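Local coordinates for protein free methionine-R-sulfoxide reductase (Saccharomyces cerevisiae, PDB 3KO6) that catalyses the thioredoxin-dependent reduction of free methionine-R-sulfoxide to methionine and helps protect yeast against oxidative stress, at residues L52-Y57 and N65-Y70; E132-I137 and V147-C152; D126-S131 and D151-E156. All coordinates share one frame; numbering follows the deposited sequence.

Following the chain from the N terminus, contact 1 closes first: a short connection brings strand 64-72 back across helix 42-59, setting the helical layer of the GAF fold against its antiparallel sheet. Much later in the sequence, contact 2 pairs the two strands of the hairpin 131-138 and 144-152. Contact 3 encloses it: 126-131 leads into the first hairpin strand, and 151-156 starts on the end of the second and runs on beyond it, with D151 and C152 shared. Strands 64-72 and 144-152 are sheet neighbours, so contact 1 meets contact 2 strand to strand, through G68 and Y70 to D149 and V147. N65 of contact 1 reaches D126 and T129 of contact 3 with its side-chain ND2. All three contacts border the bound methionine sulfoxide.

Contact 1. Residues L52-Y57 and N65-Y70; sequences LIWHAY and NWAGFY. With SME (methionine sulfoxide), chain C.
The indole of W54 meets the strand with its six-membered edge: CZ3 lies 3.6 Å from N65 C, and N65 O, W66 N and the methyl of A67 also sit near the ring plane. CD1, in the five-membered ring of the W54 indole, rests on a face of the H55 imidazole. This is the helix-on-sheet layering of a GAF domain; the axes of helix segment 52-57 and strand segment 66-70 run roughly antiparallel (155°) and come within 7.8 Å. W66 belongs to the far side of the strand: one face of its indole takes OXT of the methionine sulfoxide, 4.0 Å above the plane, and F85 stacks on the ring too. Y70 also serves the ligand, its OH 2.6 Å from SME N and hydrogen-bonded to C91 O. No hydrogen bond joins the two segments; I53 carries much of the apolar joint, with the W54 edge beside it. Its CG2, anti to the backbone N, packs on A67 CB at 3.9 Å, while the other branch carries on to the F69 ring, which L46, A49 and S50 border as well. N65 and W66 both face D151 in a classic beta bulge. I53 CD1 approaches F69 CZ obliquely, 3.9 Å away.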
# COMPACT_ATOMS: atom_id res chain seq x y z
N LEU A 52 -6.96 4.54 4.60
CA LEU A 52 -7.68 5.34 5.59
C LEU A 52 -6.84 6.49 6.17
O LEU A 52 -7.26 7.65 6.15
CB LEU A 52 -8.20 4.46 6.74
CG LEU A 52 -9.30 3.45 6.42
CD1 LEU A 52 -9.41 2.43 7.54
CD2 LEU A 52 -10.61 4.18 6.21
N ILE A 53 -5.64 6.16 6.66
CA ILE A 53 -4.77 7.18 7.24
C ILE A 53 -4.50 8.27 6.22
O ILE A 53 -4.70 9.46 6.51
CB ILE A 53 -3.45 6.58 7.79
CG1 ILE A 53 -3.75 5.63 8.95
CG2 ILE A 53 -2.51 7.68 8.27
CD1 ILE A 53 -2.68 4.53 9.14
N TRP A 54 -4.10 7.87 5.01
CA TRP A 54 -3.77 8.81 3.92
C TRP A 54 -4.91 9.77 3.64
O TRP A 54 -4.69 10.97 3.60
CB TRP A 54 -3.37 8.06 2.64
CG TRP A 54 -3.08 8.97 1.44
CD1 TRP A 54 -4.00 9.49 0.55
CD2 TRP A 54 -1.80 9.47 1.02
NE1 TRP A 54 -3.36 10.27 -0.38
CE2 TRP A 54 -2.01 10.27 -0.13
CE3 TRP A 54 -0.49 9.31 1.49
CZ2 TRP A 54 -0.97 10.92 -0.80
CZ3 TRP A 54 0.56 9.96 0.81
CH2 TRP A 54 0.30 10.75 -0.32
N HIS A 55 -6.13 9.26 3.43
CA HIS A 55 -7.23 10.14 3.04
C HIS A 55 -7.73 11.01 4.17
O HIS A 55 -8.17 12.13 3.94
CB HIS A 55 -8.36 9.39 2.38
CG HIS A 55 -8.00 8.86 1.03
ND1 HIS A 55 -7.39 7.64 0.84
CD2 HIS A 55 -8.14 9.41 -0.20
CE1 HIS A 55 -7.18 7.44 -0.44
NE2 HIS A 55 -7.63 8.50 -1.10
N ALA A 56 -7.67 10.49 5.39
CA ALA A 56 -8.03 11.28 6.58
C ALA A 56 -7.17 12.53 6.67
O ALA A 56 -7.68 13.63 6.82
CB ALA A 56 -7.89 10.44 7.85
N TYR A 57 -5.85 12.34 6.55
CA TYR A 57 -4.92 13.44 6.72
C TYR A 57 -4.97 14.43 5.58
O TYR A 57 -4.76 15.63 5.80
CB TYR A 57 -3.50 12.95 7.05
CG TYR A 57 -3.39 12.63 8.53
CD1 TYR A 57 -3.75 11.39 9.02
CD2 TYR A 57 -2.99 13.61 9.44
CE1 TYR A 57 -3.69 11.11 10.39
CE2 TYR A 57 -2.92 13.35 10.81
CZ TYR A 57 -3.27 12.09 11.28
OH TYR A 57 -3.22 11.82 12.63
N ASN A 65 3.11 13.01 2.81
CA ASN A 65 3.75 12.40 1.63
C ASN A 65 3.92 10.90 1.78
O ASN A 65 4.22 10.22 0.80
CB ASN A 65 5.09 13.05 1.29
CG ASN A 65 6.07 13.05 2.46
OD1 ASN A 65 5.70 13.39 3.58
ND2 ASN A 65 7.32 12.68 2.19
N TRP A 66 3.74 10.41 3.01
CA TRP A 66 3.78 8.97 3.30
C TRP A 66 2.82 8.62 4.43
O TRP A 66 2.69 9.39 5.39
CB TRP A 66 5.18 8.51 3.69
CG TRP A 66 5.52 7.16 3.20
CD1 TRP A 66 5.83 6.83 1.92
CD2 TRP A 66 5.60 5.95 3.96
NE1 TRP A 66 6.09 5.48 1.83
CE2 TRP A 66 5.96 4.91 3.07
CE3 TRP A 66 5.40 5.63 5.31
CZ2 TRP A 66 6.14 3.59 3.48
CZ3 TRP A 66 5.57 4.29 5.72
CH2 TRP A 66 5.94 3.29 4.80
N ALA A 67 2.19 7.46 4.32
CA ALA A 67 1.34 6.92 5.36
C ALA A 67 1.33 5.39 5.22
O ALA A 67 0.89 4.88 4.19
CB ALA A 67 -0.06 7.49 5.23
N GLY A 68 1.85 4.67 6.22
CA GLY A 68 1.95 3.21 6.14
C GLY A 68 2.61 2.54 7.34
O GLY A 68 2.64 3.10 8.45
N PHE A 69 3.15 1.34 7.12
CA PHE A 69 3.63 0.50 8.22
C PHE A 69 4.97 -0.19 7.95
O PHE A 69 5.33 -0.48 6.79
CB PHE A 69 2.61 -0.60 8.52
CG PHE A 69 1.23 -0.08 8.79
CD1 PHE A 69 0.35 0.17 7.73
CD2 PHE A 69 0.81 0.17 10.09
CE1 PHE A 69 -0.93 0.66 7.96
CE2 PHE A 69 -0.48 0.66 10.34
CZ PHE A 69 -1.35 0.90 9.28
N TYR A 70 5.67 -0.48 9.04
CA TYR A 70 6.77 -1.46 9.01
C TYR A 70 6.35 -2.55 9.98
O TYR A 70 5.61 -2.29 10.93
CB TYR A 70 8.10 -0.83 9.45
CG TYR A 70 8.70 -0.00 8.36
CD1 TYR A 70 8.15 1.24 8.02
CD2 TYR A 70 9.80 -0.47 7.63
CE1 TYR A 70 8.67 1.99 7.00
CE2 TYR A 70 10.33 0.27 6.60
CZ TYR A 70 9.77 1.51 6.29
OH TYR A 70 10.30 2.27 5.27
N SME C . 10.63 4.45 6.73
CA SME C . 10.49 5.86 7.17
CB SME C . 11.85 6.29 7.71
CG SME C . 11.72 7.31 8.86
S SME C . 12.62 6.87 10.24
OE SME C . 13.14 5.47 10.18
CE SME C . 13.91 7.98 10.40
C SME C . 9.98 6.76 6.07
O SME C . 10.00 7.98 6.19
OXT SME C . 9.52 6.31 4.95

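Contact 2. Residues E132-I137 and V147-C152; sequences EIVVPI and VIDIDC. With SME (methionine sulfoxide), chain C.
E132 reaches over the neighbouring strand to D149, D151 and the methionine sulfoxide. The strands form an antiparallel beta hairpin of the GAF sheet, and E132 faces D151 in a non-hydrogen-bonded pair. Its CB starts out 3.8 Å from I150 O. E132 CG, placed anti to the backbone N (chi1 -168°), then runs beside D151, 3.1 Å from D151 OD1. CD has D151 OD1 and D149 OD1 both on its partner-strand side. At the tip E132 OE1 comes to 2.7 Å from D149 OD1, and E132 OE2 lies 3.2 Å from SME CG. The carboxylates of E132 and D149 are nearly coplanar, 18° apart, whereas that of D151 is turned 82° from E132. Three acidic groups thus gather around the methionine sulfoxide on one side of the sheet; D149 OD2 approaches SME CA, and D151 OD2 stands 2.6 Å from SME O. V134 and V147 continue this face, V134 CG1 packing on V147 CB, with V100 and A104 of helix 99-107 over V134. On the other face I133 and I150 lie side by side against F158, and helix 160-176 brings L166 onto I133 and V135. Four backbone hydrogen bonds hold the register, paired at I133 with I150 and at V135 with I148; in the latter, I148 N gives to V135 O at 2.7 Å.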
# COMPACT_ATOMS: atom_id res chain seq x y z
N GLU A 132 7.58 14.07 10.91
CA GLU A 132 7.21 12.66 10.99
C GLU A 132 6.61 12.27 12.34
O GLU A 132 7.01 12.79 13.37
CB GLU A 132 8.44 11.79 10.70
CG GLU A 132 8.13 10.32 10.46
CD GLU A 132 9.32 9.48 10.03
OE1 GLU A 132 9.12 8.27 9.81
OE2 GLU A 132 10.45 10.01 9.91
N ILE A 133 5.65 11.35 12.32
CA ILE A 133 5.19 10.70 13.56
C ILE A 133 5.22 9.19 13.37
O ILE A 133 4.86 8.69 12.29
CB ILE A 133 3.76 11.14 13.99
CG1 ILE A 133 3.39 10.47 15.32
CG2 ILE A 133 2.73 10.76 12.95
CD1 ILE A 133 2.11 11.05 15.98
N VAL A 134 5.66 8.48 14.41
CA VAL A 134 5.67 7.02 14.42
C VAL A 134 5.10 6.52 15.72
O VAL A 134 5.47 7.00 16.79
CB VAL A 134 7.08 6.42 14.23
CG1 VAL A 134 7.04 4.91 14.30
CG2 VAL A 134 7.69 6.91 12.88
N VAL A 135 4.18 5.56 15.61
CA VAL A 135 3.48 4.99 16.74
C VAL A 135 3.66 3.49 16.68
O VAL A 135 3.36 2.89 15.64
CB VAL A 135 1.98 5.36 16.66
CG1 VAL A 135 1.18 4.64 17.73
CG2 VAL A 135 1.80 6.87 16.74
N PRO A 136 4.17 2.87 17.75
CA PRO A 136 4.41 1.42 17.68
C PRO A 136 3.12 0.61 17.86
O PRO A 136 2.17 1.12 18.44
CB PRO A 136 5.39 1.17 18.83
CG PRO A 136 5.12 2.25 19.80
CD PRO A 136 4.71 3.45 19.00
N ILE A 137 3.10 -0.61 17.34
CA ILE A 137 1.98 -1.53 17.50
C ILE A 137 2.44 -2.62 18.46
O ILE A 137 3.37 -3.37 18.16
CB ILE A 137 1.58 -2.17 16.15
CG1 ILE A 137 1.28 -1.07 15.11
CG2 ILE A 137 0.40 -3.16 16.33
CD1 ILE A 137 1.07 -1.58 13.70
N VAL A 147 5.25 -0.75 13.30
CA VAL A 147 5.06 0.67 13.59
C VAL A 147 4.09 1.29 12.59
O VAL A 147 4.02 0.87 11.44
CB VAL A 147 6.41 1.46 13.53
CG1 VAL A 147 7.40 0.96 14.58
CG2 VAL A 147 7.05 1.39 12.13
N ILE A 148 3.34 2.27 13.04
CA ILE A 148 2.57 3.10 12.13
C ILE A 148 3.38 4.36 11.90
O ILE A 148 3.74 5.05 12.85
CB ILE A 148 1.21 3.51 12.72
CG1 ILE A 148 0.50 2.31 13.37
CG2 ILE A 148 0.37 4.17 11.64
CD1 ILE A 148 -0.82 2.67 14.10
N ASP A 149 3.64 4.66 10.63
CA ASP A 149 4.49 5.78 10.25
C ASP A 149 3.78 6.73 9.30
O ASP A 149 3.12 6.30 8.33
CB ASP A 149 5.73 5.22 9.58
CG ASP A 149 6.77 6.28 9.28
OD1 ASP A 149 6.59 7.44 9.73
OD2 ASP A 149 7.76 5.95 8.61
N ILE A 150 3.92 8.03 9.57
CA ILE A 150 3.38 9.09 8.69
C ILE A 150 4.42 10.19 8.50
O ILE A 150 5.01 10.67 9.48
CB ILE A 150 2.09 9.76 9.26
CG1 ILE A 150 1.13 8.71 9.87
CG2 ILE A 150 1.40 10.60 8.17
CD1 ILE A 150 -0.20 9.31 10.40
N ASP A 151 4.63 10.60 7.25
CA ASP A 151 5.52 11.70 6.93
C ASP A 151 4.77 12.92 6.41
O ASP A 151 3.79 12.79 5.66
CB ASP A 151 6.50 11.27 5.84
CG ASP A 151 7.44 10.18 6.29
OD1 ASP A 151 7.52 9.87 7.49
OD2 ASP A 151 8.13 9.64 5.42
N CYS A 152 5.28 14.11 6.74
CA CYS A 152 4.66 15.35 6.31
C CYS A 152 5.67 16.25 5.62
O CYS A 152 6.83 16.32 6.04
CB CYS A 152 4.04 16.05 7.50
SG CYS A 152 3.18 17.59 7.13
N SME C . 10.63 4.45 6.73
CA SME C . 10.49 5.86 7.17
CB SME C . 11.85 6.29 7.71
CG SME C . 11.72 7.31 8.86
S SME C . 12.62 6.87 10.24
OE SME C . 13.14 5.47 10.18
CE SME C . 13.91 7.98 10.40
C SME C . 9.98 6.76 6.07
O SME C . 10.00 7.98 6.19
OXT SME C . 9.52 6.31 4.95

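Contact 3. Residues D126-S131 and D151-E156; sequences DGETKS and DCLDYE. With SME (methionine sulfoxide), chain C.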
# COMPACT_ATOMS: atom_id res chain seq x y z
N ASP A 126 12.22 9.55 1.82
CA ASP A 126 11.78 10.60 0.91
C ASP A 126 12.50 11.88 1.34
O ASP A 126 12.33 12.34 2.47
CB ASP A 126 10.26 10.76 0.97
CG ASP A 126 9.71 11.78 -0.01
OD1 ASP A 126 10.47 12.62 -0.54
OD2 ASP A 126 8.49 11.76 -0.25
N GLY A 127 13.31 12.43 0.44
CA GLY A 127 14.09 13.61 0.77
C GLY A 127 13.28 14.86 1.12
O GLY A 127 13.79 15.75 1.80
N GLU A 128 12.03 14.92 0.67
CA GLU A 128 11.20 16.12 0.86
C GLU A 128 10.50 16.17 2.23
O GLU A 128 9.95 17.21 2.62
CB GLU A 128 10.18 16.25 -0.27
CG GLU A 128 10.78 16.55 -1.65
CD GLU A 128 9.72 16.56 -2.75
OE1 GLU A 128 8.51 16.36 -2.45
OE2 GLU A 128 10.11 16.76 -3.93
N THR A 129 10.54 15.05 2.96
CA THR A 129 9.93 14.94 4.28
C THR A 129 10.56 15.90 5.26
O THR A 129 11.78 15.87 5.44
CB THR A 129 10.10 13.52 4.85
OG1 THR A 129 9.48 12.57 3.98
CG2 THR A 129 9.49 13.43 6.23
N LYS A 130 9.74 16.75 5.88
CA LYS A 130 10.22 17.67 6.93
C LYS A 130 9.78 17.25 8.33
O LYS A 130 10.49 17.49 9.30
CB LYS A 130 9.74 19.11 6.68
CG LYS A 130 10.40 19.82 5.52
CD LYS A 130 9.92 21.27 5.45
CE LYS A 130 10.77 22.12 4.53
NZ LYS A 130 10.44 21.90 3.09
N SER A 131 8.61 16.62 8.46
CA SER A 131 8.21 16.14 9.79
C SER A 131 7.66 14.72 9.75
O SER A 131 7.33 14.22 8.67
CB SER A 131 7.23 17.11 10.47
OG SER A 131 6.02 17.22 9.74
N ASP A 151 4.63 10.60 7.25
CA ASP A 151 5.52 11.70 6.93
C ASP A 151 4.77 12.92 6.41
O ASP A 151 3.79 12.79 5.66
CB ASP A 151 6.50 11.27 5.84
CG ASP A 151 7.44 10.18 6.29
OD1 ASP A 151 7.52 9.87 7.49
OD2 ASP A 151 8.13 9.64 5.42
N CYS A 152 5.28 14.11 6.74
CA CYS A 152 4.66 15.35 6.31
C CYS A 152 5.67 16.25 5.62
O CYS A 152 6.83 16.32 6.04
CB CYS A 152 4.04 16.05 7.50
SG CYS A 152 3.18 17.59 7.13
N LEU A 153 5.22 16.95 4.58
CA LEU A 153 6.08 17.83 3.79
C LEU A 153 6.33 19.19 4.46
O LEU A 153 7.14 19.99 3.98
CB LEU A 153 5.50 18.01 2.38
CG LEU A 153 5.53 16.80 1.44
CD1 LEU A 153 4.93 17.13 0.10
CD2 LEU A 153 6.95 16.27 1.25
N ASP A 154 5.62 19.44 5.56
CA ASP A 154 5.80 20.66 6.36
C ASP A 154 6.44 20.31 7.71
O ASP A 154 6.38 19.16 8.15
CB ASP A 154 4.46 21.37 6.59
CG ASP A 154 3.95 22.09 5.33
OD1 ASP A 154 4.77 22.67 4.59
OD2 ASP A 154 2.72 22.09 5.10
N TYR A 155 7.06 21.31 8.34
CA TYR A 155 7.55 21.17 9.72
C TYR A 155 6.37 21.12 10.70
O TYR A 155 5.29 21.63 10.40
CB TYR A 155 8.43 22.37 10.10
CG TYR A 155 9.69 22.54 9.30
CD1 TYR A 155 9.90 23.68 8.54
CD2 TYR A 155 10.69 21.57 9.33
CE1 TYR A 155 11.07 23.85 7.79
CE2 TYR A 155 11.87 21.72 8.58
CZ TYR A 155 12.05 22.86 7.83
OH TYR A 155 13.21 23.02 7.11
N GLU A 156 6.61 20.52 11.87
CA GLU A 156 5.63 20.50 12.97
C GLU A 156 4.24 20.01 12.55
O GLU A 156 3.21 20.59 12.92
CB GLU A 156 5.52 21.89 13.63
CG GLU A 156 6.49 22.14 14.78
CD GLU A 156 5.79 22.76 16.00
OE1 GLU A 156 5.36 22.00 16.91
OE2 GLU A 156 5.66 24.01 16.03
N SME C . 10.63 4.45 6.73
CA SME C . 10.49 5.86 7.17
CB SME C . 11.85 6.29 7.71
CG SME C . 11.72 7.31 8.86
S SME C . 12.62 6.87 10.24
OE SME C . 13.14 5.47 10.18
CE SME C . 13.91 7.98 10.40
C SME C . 9.98 6.76 6.07
O SME C . 10.00 7.98 6.19
OXT SME C . 9.52 6.31 4.95
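S131 and C152 form the tight, buried end. C152 N donates to S131 O at 2.8 Å, and C152 O accepts twice, from K130 N in the carbonyl plane and from S131 N tilted from it. K130 and S131 thus both face C152, a classic beta bulge where the hairpin begins. S131 OG, held between its backbone N and carbonyl carbon (chi1 63°), donates to D154 O nearly in line with that carbonyl, and is also hydrogen-bonded to G157 N. L153 is wedged firmly too, its CD2 3.4 Å from E128 O and against E128 CB. The K130/Y155 edge is looser and faces solvent, as do E128 and D154. K130 CD lies 3.5 Å from the Y155 ring centroid in a CH-pi contact, while NZ is at most weakly attracted. An alanine in place of K130 would remove CD and CE from over the ring, and Y155 would probably lose that contact and be freer to turn. Upstream, D126 OD1 takes E128 N in an Asx turn, within a type I beta turn ending at T129. This turn lies beside strand 64-72, where N65 ND2 bonds D126 OD2 and T129 OG1; past strand 144-152, the chain passes P114 and D115, just beyond strand 111-113, and leads to helix 160-176.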